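Local coordinates for sulfite dehydrogenase (Paracoccus pantotrophus, PDB 2XTS), which oxidises protein-bound sulfane sulfur at a molybdenum cofactor, as the molybdenum-bearing subunit of the sulfane dehydrogenase SoxCD, with its haem-carrying cytochrome partner, at the interface of chains A and B. Sequence-based numbering; all coordinates share one arbitrary frame. Chains: chain A, Sulfite dehydrogenase; chain B, Cytochrome.

The interface of chains A and B. Residues chain A 256-261, 263, 362, 369; chain B 149, 151.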
loop_
_atom_site.group_PDB
_atom_site.type_symbol
_atom_site.label_atom_id
_atom_site.label_comp_id
_atom_site.label_asym_id
_atom_site.label_seq_id
_atom_site.Cartn_x
_atom_site.Cartn_y
_atom_site.Cartn_z
ATOM N N ARG A 256 -33.606 -10.839 -8.892
ATOM C CA ARG A 256 -32.754 -10.118 -9.814
ATOM C C ARG A 256 -31.518 -10.945 -10.147
ATOM O O ARG A 256 -30.909 -11.524 -9.238
ATOM C CB ARG A 256 -32.311 -8.776 -9.246
ATOM C CG ARG A 256 -33.411 -7.787 -9.013
ATOM C CD ARG A 256 -32.903 -6.604 -8.242
ATOM N NE ARG A 256 -33.868 -5.524 -8.102
ATOM C CZ ARG A 256 -33.753 -4.544 -7.213
ATOM N NH1 ARG A 256 -32.733 -4.540 -6.365
ATOM N NH2 ARG A 256 -34.647 -3.566 -7.161
ATOM N N LYS A 257 -31.152 -10.954 -11.427
ATOM C CA LYS A 257 -29.862 -11.481 -11.826
ATOM C C LYS A 257 -29.029 -10.341 -12.390
ATOM O O LYS A 257 -29.550 -9.287 -12.724
ATOM C CB LYS A 257 -29.990 -12.628 -12.843
ATOM C CG LYS A 257 -30.559 -12.197 -14.208
ATOM C CD LYS A 257 -30.594 -13.353 -15.194
ATOM C CE LYS A 257 -31.105 -12.953 -16.562
ATOM N NZ LYS A 257 -31.136 -14.161 -17.427
ATOM N N TRP A 258 -27.729 -10.578 -12.504
ATOM C CA TRP A 258 -26.820 -9.675 -13.182
ATOM C C TRP A 258 -26.872 -8.325 -12.466
ATOM O O TRP A 258 -26.851 -7.284 -13.101
ATOM C CB TRP A 258 -27.170 -9.532 -14.660
ATOM C CG TRP A 258 -27.165 -10.787 -15.466
ATOM C CD1 TRP A 258 -26.714 -12.038 -15.112
ATOM C CD2 TRP A 258 -27.703 -10.908 -16.770
ATOM N NE1 TRP A 258 -26.928 -12.918 -16.159
ATOM C CE2 TRP A 258 -27.534 -12.243 -17.185
ATOM C CE3 TRP A 258 -28.300 -9.995 -17.650
ATOM C CZ2 TRP A 258 -27.971 -12.688 -18.445
ATOM C CZ3 TRP A 258 -28.719 -10.438 -18.899
ATOM C CH2 TRP A 258 -28.551 -11.767 -19.277
ATOM N N THR A 259 -26.898 -8.328 -11.115
ATOM C CA THR A 259 -26.779 -7.098 -10.342
ATOM C C THR A 259 -25.291 -6.886 -10.187
ATOM O O THR A 259 -24.662 -7.277 -9.207
ATOM C CB THR A 259 -27.539 -7.179 -9.005
ATOM O OG1 THR A 259 -27.191 -8.408 -8.325
ATOM C CG2 THR A 259 -29.033 -7.177 -9.292
ATOM N N TRP A 260 -24.712 -6.288 -11.207
ATOM C CA TRP A 260 -23.275 -6.167 -11.282
ATOM C C TRP A 260 -22.742 -5.009 -10.445
ATOM O O TRP A 260 -21.753 -5.158 -9.725
ATOM C CB TRP A 260 -22.843 -6.009 -12.739
ATOM C CG TRP A 260 -23.214 -7.176 -13.601
ATOM C CD1 TRP A 260 -23.078 -8.488 -13.302
ATOM C CD2 TRP A 260 -23.745 -7.122 -14.934
ATOM N NE1 TRP A 260 -23.519 -9.267 -14.351
ATOM C CE2 TRP A 260 -23.925 -8.449 -15.370
ATOM C CE3 TRP A 260 -24.124 -6.080 -15.778
ATOM C CZ2 TRP A 260 -24.444 -8.758 -16.633
ATOM C CZ3 TRP A 260 -24.652 -6.396 -17.030
ATOM C CH2 TRP A 260 -24.800 -7.716 -17.442
ATOM N N VAL A 261 -23.344 -3.832 -10.551
ATOM C CA VAL A 261 -22.767 -2.651 -9.907
ATOM C C VAL A 261 -23.047 -2.617 -8.409
ATOM O O VAL A 261 -24.099 -3.057 -7.925
ATOM C CB VAL A 261 -23.145 -1.283 -10.569
ATOM C CG1 VAL A 261 -22.078 -0.219 -10.270
ATOM C CG2 VAL A 261 -23.257 -1.378 -12.050
ATOM N N ASP A 263 -23.644 -0.158 -5.335
ATOM C CA ASP A 263 -24.172 1.193 -5.179
ATOM C C ASP A 263 -23.463 1.987 -4.064
ATOM O O ASP A 263 -22.762 1.426 -3.209
ATOM C CB ASP A 263 -25.679 1.125 -4.901
ATOM C CG ASP A 263 -26.484 0.581 -6.073
ATOM O OD1 ASP A 263 -26.111 0.808 -7.241
ATOM O OD2 ASP A 263 -27.515 -0.064 -5.802
ATOM N N ARG A 362 -37.101 -4.397 -1.455
ATOM C CA ARG A 362 -36.511 -5.720 -1.681
ATOM C C ARG A 362 -36.898 -6.805 -0.706
ATOM O O ARG A 362 -36.577 -7.960 -0.935
ATOM C CB ARG A 362 -34.999 -5.611 -1.592
ATOM C CG ARG A 362 -34.373 -4.678 -2.592
ATOM C CD ARG A 362 -32.903 -4.622 -2.382
ATOM N NE ARG A 362 -32.204 -3.624 -3.140
ATOM C CZ ARG A 362 -30.888 -3.522 -3.126
ATOM N NH1 ARG A 362 -30.159 -4.412 -2.446
ATOM N NH2 ARG A 362 -30.302 -2.523 -3.758
ATOM N N HIS A 369 -25.852 -6.939 -1.838
ATOM C CA HIS A 369 -26.115 -5.539 -2.145
ATOM C C HIS A 369 -26.775 -4.744 -1.016
ATOM O O HIS A 369 -27.596 -3.870 -1.256
ATOM C CB HIS A 369 -26.886 -5.397 -3.457
ATOM C CG HIS A 369 -26.138 -5.945 -4.634
ATOM N ND1 HIS A 369 -25.104 -5.263 -5.247
ATOM C CD2 HIS A 369 -26.270 -7.110 -5.316
ATOM C CE1 HIS A 369 -24.608 -6.006 -6.226
ATOM N NE2 HIS A 369 -25.306 -7.127 -6.301
ATOM N N ASP B 149 -31.129 -6.996 -13.580
ATOM C CA ASP B 149 -31.063 -5.853 -12.682
ATOM C C ASP B 149 -31.892 -4.690 -13.208
ATOM O O ASP B 149 -31.631 -4.181 -14.304
ATOM C CB ASP B 149 -29.588 -5.438 -12.581
ATOM C CG ASP B 149 -29.301 -4.357 -11.554
ATOM O OD1 ASP B 149 -30.209 -3.900 -10.831
ATOM O OD2 ASP B 149 -28.124 -3.946 -11.495
ATOM N N ARG B 151 -32.573 -1.957 -10.910
ATOM C CA ARG B 151 -32.384 -0.857 -9.978
ATOM C C ARG B 151 -32.500 0.491 -10.671
ATOM O O ARG B 151 -32.985 1.442 -10.065
ATOM C CB ARG B 151 -31.034 -0.973 -9.304
ATOM C CG ARG B 151 -31.028 -2.026 -8.234
ATOM C CD ARG B 151 -29.641 -2.155 -7.586
ATOM N NE ARG B 151 -28.709 -2.838 -8.488
ATOM C CZ ARG B 151 -27.419 -3.024 -8.241
ATOM N NH1 ARG B 151 -26.905 -2.553 -7.111
ATOM N NH2 ARG B 151 -26.678 -3.711 -9.102
HETATM O O HOH W 1 -25.577 -3.851 -12.629
#
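B:Asp149 N meets A:Lys257 O at 2.9 Å, nearly in line with the carbonyl (172°), where the loop after strand 146-148 of the cytochrome subunit runs beside strand 255-257 of the molybdenum subunit. This is a patch of the SoxCD heteromeric interface, and its chain A residues fall in the stretch assigned to the Mo-co dimerisation family of this sulfite oxidase-family enzyme. Into chain A goes B:Arg151, from the first turn of helix 151-154. Its chain bends at chi3 (-74°), turning the guanidinium end-on to A:Val261 O: NH2 arrives in the carbonyl plane on a lone pair at 2.9 Å, while NH1 comes in tilted from that plane. NH1 also makes a salt bridge to A:Asp263 OD2 at 2.9 Å, reaching the carboxylate from above its plane; this acid is likely to offset positive charge gathered here with A:Arg256 and A:Arg362. On the NE side of the guanidinium, B:Asp149 grips it side-on and fixes its rotation, OD1 taking NE at 3.0 Å and OD2 taking NH2 at 2.8 Å. OD1 accepts the backbone N of B:Arg151 too, from the opposite face to NE, and so probably caps the helix start. An alanine at B:Arg151 would probably leave A:Val261 O and A:Asp263 without these partners and the B:Asp149 carboxylate less firmly held, with the backbone N still on OD1. CG2 of A:Thr259 packs on that carboxylate, 3.6 Å from B:Asp149 CG. Water 1 ties B:Asp149 OD2 to the backbone N of both A:Trp260 and A:Val261. A:Arg362 bonds A:His369 O through NH1 and sets NH2 beside B:Arg151 CD. Nearer the backbone, B:Arg151 CG sits over one face of the A:Arg256 guanidinium, near the rim, 3.6 Å from A:Arg256 NH1.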